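PDB 6GRI: microcin B17-processing protein McbC from Escherichia coli, which oxidises the azoline rings formed in the microcin B17 precursor to azoles, acting as the nitroreductase-family dehydrogenase of the McbBCD synthetase. Local coordinates for the interface of chains A and B and the interface of chains A and C. Numbering follows the deposited sequence. Chains: chain A/B, Microcin B17-processing protein McbC; chain C, Microcin B17-processing protein McbD.

Contact 1: the interface of chains A and B. Residues chain A 211, 214, 238, 257-258; chain B 208, 212.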
loop_
_atom_site.group_PDB
_atom_site.type_symbol
_atom_site.label_atom_id
_atom_site.label_comp_id
_atom_site.label_asym_id
_atom_site.label_seq_id
_atom_site.Cartn_x
_atom_site.Cartn_y
_atom_site.Cartn_z
ATOM N N LEU A 211 5.500 -10.071 14.787
ATOM C CA LEU A 211 5.034 -9.063 15.748
ATOM C C LEU A 211 4.348 -9.669 17.001
ATOM O O LEU A 211 4.508 -9.135 18.093
ATOM C CB LEU A 211 4.110 -8.045 15.069
ATOM C CG LEU A 211 4.731 -6.793 14.433
ATOM C CD1 LEU A 211 5.913 -7.075 13.502
ATOM C CD2 LEU A 211 3.630 -6.025 13.708
ATOM N N THR A 214 7.028 -11.135 19.275
ATOM C CA THR A 214 7.678 -10.087 20.068
ATOM C C THR A 214 6.988 -9.880 21.424
ATOM O O THR A 214 7.653 -9.671 22.440
ATOM C CB THR A 214 7.738 -8.752 19.307
ATOM O OG1 THR A 214 8.354 -8.956 18.033
ATOM C CG2 THR A 214 8.526 -7.711 20.091
ATOM N N TYR A 238 9.488 6.247 21.138
ATOM C CA TYR A 238 10.871 6.426 20.720
ATOM C C TYR A 238 10.903 6.630 19.199
ATOM O O TYR A 238 10.049 6.110 18.474
ATOM C CB TYR A 238 11.737 5.230 21.163
ATOM C CG TYR A 238 11.323 3.925 20.532
ATOM C CD1 TYR A 238 11.739 3.598 19.251
ATOM C CD2 TYR A 238 10.507 3.022 21.206
ATOM C CE1 TYR A 238 11.354 2.420 18.654
ATOM C CE2 TYR A 238 10.124 1.829 20.613
ATOM C CZ TYR A 238 10.550 1.541 19.329
ATOM O OH TYR A 238 10.189 0.380 18.679
ATOM N N LEU A 257 11.012 -2.976 17.093
ATOM C CA LEU A 257 9.537 -3.031 17.265
ATOM C C LEU A 257 9.038 -2.427 18.562
ATOM O O LEU A 257 8.034 -1.702 18.566
ATOM C CB LEU A 257 9.017 -4.464 17.191
ATOM C CG LEU A 257 9.318 -5.168 15.887
ATOM C CD1 LEU A 257 8.613 -6.515 15.832
ATOM C CD2 LEU A 257 8.915 -4.274 14.735
ATOM N N ILE A 258 9.743 -2.739 19.644
ATOM C CA ILE A 258 9.386 -2.298 20.974
ATOM C C ILE A 258 10.605 -2.228 21.921
ATOM O O ILE A 258 11.487 -3.092 21.885
ATOM C CB ILE A 258 8.288 -3.238 21.537
ATOM C CG1 ILE A 258 7.586 -2.621 22.751
ATOM C CG2 ILE A 258 8.838 -4.619 21.829
ATOM C CD1 ILE A 258 6.609 -1.517 22.376
ATOM N N ARG B 208 0.670 -2.483 15.211
ATOM C CA ARG B 208 1.856 -3.172 15.719
ATOM C C ARG B 208 1.722 -3.494 17.224
ATOM O O ARG B 208 1.940 -4.630 17.659
ATOM C CB ARG B 208 3.074 -2.273 15.458
ATOM C CG ARG B 208 4.437 -2.815 15.860
ATOM C CD ARG B 208 5.397 -1.666 16.118
ATOM N NE ARG B 208 5.677 -0.898 14.904
ATOM C CZ ARG B 208 6.640 0.023 14.787
ATOM N NH1 ARG B 208 7.432 0.323 15.818
ATOM N NH2 ARG B 208 6.801 0.661 13.624
ATOM N N MET B 212 1.470 -7.301 18.898
ATOM C CA MET B 212 2.364 -7.720 19.989
ATOM C C MET B 212 1.589 -8.064 21.266
ATOM O O MET B 212 1.909 -9.041 21.945
ATOM C CB MET B 212 3.406 -6.644 20.297
ATOM C CG MET B 212 4.404 -6.403 19.176
ATOM S SD MET B 212 5.609 -5.143 19.610
ATOM C CE MET B 212 4.611 -3.672 19.727
#
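Two McbC subunits meet here in the homodimer characteristic of the nitroreductase family, and this patch lies where helix 204-228 of chain B packs against the same helix and strand 254-263 of chain A. The arrangement illustrates how paired long helices hold such a dimer together: residues one helical turn apart, B:Arg208 and B:Met212, reach into chain A in different ways. The interface is two-fold symmetric, and each contact recurs with the chains exchanged.

B:Met212 makes the apolar insertion. With CG anti to its carbonyl carbon (chi1 -66°), its chain first runs beside A:Thr214, the two side chains pointing the same way. The thioether sulfur then faces two chain A groups that lie on the same side of it. B:Met212 SD is 3.9 Å from the methyl A:Thr214 CG2 and 3.8 Å from the branch carbon A:Ile258 CB. A bend at the last torsion (chi3 -66°) carries the terminal methyl towards the strand, where B:Met212 CE lies 4.0 Å from A:Ile258 CD1. The sulfur is thus held through carbon contacts with both helix and strand of the neighbour.

B:Arg208 lies across A:Leu211 at a slant, with its aliphatic part used as a greasy surface. The methyl A:Leu211 CD2 is 3.9 Å from B:Arg208 CG and about equally far from the alpha carbon of B:Arg208, at the root of the side chain. Beyond that, a bend at the third torsion directs the guanidinium towards strand 254-263. There B:Arg208 NH1 donates a weak hydrogen bond to the backbone carbonyl A:Leu257 O at 3.5 Å. The A:Leu257 carbonyl, weakly bonded, may help to orient the guanidinium. The phenol of A:Tyr238 approaches the same end with its tip, A:Tyr238 OH standing 4.0 Å from B:Arg208 NH1, the ring and guanidinium planes turned 43° apart. It borders the charged group without bonding to it.

Contact 2: the interface of chains A and C. Residues chain A 7-9, 12; chain C 19-20, 31, 271.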
loop_
_atom_site.group_PDB
_atom_site.type_symbol
_atom_site.label_atom_id
_atom_site.label_comp_id
_atom_site.label_asym_id
_atom_site.label_seq_id
_atom_site.Cartn_x
_atom_site.Cartn_y
_atom_site.Cartn_z
ATOM N N SER A 7 23.261 -18.136 8.753
ATOM C CA SER A 7 23.603 -17.007 7.906
ATOM C C SER A 7 22.343 -16.484 7.215
ATOM O O SER A 7 21.618 -17.247 6.599
ATOM C CB SER A 7 24.624 -17.416 6.861
ATOM O OG SER A 7 24.836 -16.344 5.957
ATOM N N LEU A 8 22.096 -15.181 7.301
ATOM C CA LEU A 8 21.008 -14.549 6.541
ATOM C C LEU A 8 21.119 -14.679 5.011
ATOM O O LEU A 8 20.116 -14.564 4.319
ATOM C CB LEU A 8 20.884 -13.068 6.907
ATOM C CG LEU A 8 20.448 -12.739 8.333
ATOM C CD1 LEU A 8 20.545 -11.234 8.561
ATOM C CD2 LEU A 8 19.033 -13.260 8.613
ATOM N N VAL A 9 22.323 -14.925 4.490
ATOM C CA VAL A 9 22.520 -15.169 3.054
ATOM C C VAL A 9 21.709 -16.398 2.610
ATOM O O VAL A 9 21.234 -16.454 1.476
ATOM C CB VAL A 9 24.005 -15.448 2.695
ATOM C CG1 VAL A 9 24.180 -15.590 1.186
ATOM C CG2 VAL A 9 24.946 -14.362 3.206
ATOM N N THR A 12 18.033 -15.082 2.562
ATOM C CA THR A 12 17.763 -14.210 1.415
ATOM C C THR A 12 17.593 -14.904 0.064
ATOM O O THR A 12 17.121 -14.287 -0.873
ATOM C CB THR A 12 18.808 -13.087 1.277
ATOM O OG1 THR A 12 18.189 -11.935 0.699
ATOM C CG2 THR A 12 20.018 -13.504 0.410
ATOM N N SER C 19 23.096 -9.426 0.419
ATOM C CA SER C 19 22.875 -10.089 1.692
ATOM C C SER C 19 22.361 -9.111 2.758
ATOM O O SER C 19 22.843 -7.979 2.823
ATOM C CB SER C 19 24.159 -10.730 2.177
ATOM O OG SER C 19 23.852 -11.538 3.281
ATOM N N PRO C 20 21.392 -9.535 3.602
ATOM C CA PRO C 20 21.013 -8.656 4.707
ATOM C C PRO C 20 22.046 -8.776 5.793
ATOM O O PRO C 20 22.753 -9.767 5.825
ATOM C CB PRO C 20 19.650 -9.205 5.183
ATOM C CG PRO C 20 19.380 -10.438 4.387
ATOM C CD PRO C 20 20.649 -10.807 3.655
ATOM N N GLN C 31 26.000 -11.192 -4.140
ATOM C CA GLN C 31 26.339 -12.497 -4.686
ATOM C C GLN C 31 25.414 -12.905 -5.829
ATOM O O GLN C 31 24.225 -12.610 -5.807
ATOM C CB GLN C 31 26.263 -13.531 -3.576
ATOM C CG GLN C 31 26.940 -14.850 -3.890
ATOM C CD GLN C 31 26.797 -15.832 -2.745
ATOM O OE1 GLN C 31 25.674 -16.194 -2.359
ATOM N NE2 GLN C 31 27.933 -16.261 -2.185
ATOM N N ASN C 271 30.607 -19.542 5.986
ATOM C CA ASN C 271 29.250 -19.929 5.575
ATOM C C ASN C 271 29.228 -21.281 4.855
ATOM O O ASN C 271 28.405 -22.130 5.167
ATOM C CB ASN C 271 28.630 -18.838 4.687
ATOM C CG ASN C 271 28.241 -17.580 5.469
ATOM O OD1 ASN C 271 28.216 -17.572 6.704
ATOM N ND2 ASN C 271 27.913 -16.518 4.743
#
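A:Val9, close to the N-terminus of McbC, packs against C:Ser19 of McbD, the YcaO-family cyclodehydratase of the synthetase. This heteromeric contact, between the dehydrogenase and its partner enzyme, shows a short helical segment docking mainly by shape. The tightly packed part centres on A:Val9, with C:Ser19, C:Pro20 and C:Asn271 around it. With CG1 anti to the backbone N (chi1 -176°), the other methyl is directed at the serine, A:Val9 CG2 lying 3.9 Å from C:Ser19 CB; a closer approach to the hydroxyl is doubtful at this resolution. The serine hydroxyl is engaged within chain C, OG donating to the carbonyl of C:Pro20.

On one flank, A:Leu8 CB stands 3.9 Å from C:Pro20 CG, while A:Thr12 CB is 3.8 Å from C:Pro20 CD. The CG and CD ring carbons therefore touch residues about one turn apart. Farther along the leucine, the methyl A:Leu8 CD1 lies 3.8 Å from the carbonyl C:Pro20 O.

On the other flank C:Asn271, near the end of helix 251-274, lays its carboxamide alongside A:Ser7, with C:Asn271 CG 3.9 Å from A:Ser7 CB. C:Asn271 ND2 lies 3.3 Å from A:Ser7 OG, a contact not counted as a hydrogen bond. That hydroxyl accepts a hydrogen bond from the backbone N-H of A:Val9, 3.2 Å from A:Val9 N to A:Ser7 OG, as an N-cap of helix 8-11 that may help present A:Leu8 and A:Val9 to McbD.

Towards C:Gln31 the fit is looser. The extended glutamine crosses A:Val9 at about a right angle and meets it with the amide oxygen, C:Gln31 OE1 being 3.9 Å from A:Val9 CG1.

The centres of contact 1 and contact 2 lie about 25 Å apart, and the two have no residue or secondary-structure element in common. Chain A takes part in both, using its long helix and late strand for contact 1 and its extreme N-terminal segment for contact 2. One McbC subunit can therefore bind its own copy and McbD at the same time through separate surfaces. Because contact 1 is two-fold symmetric, the second McbC can offer an equivalent docking segment, consistent with two McbD chains in the deposited assembly.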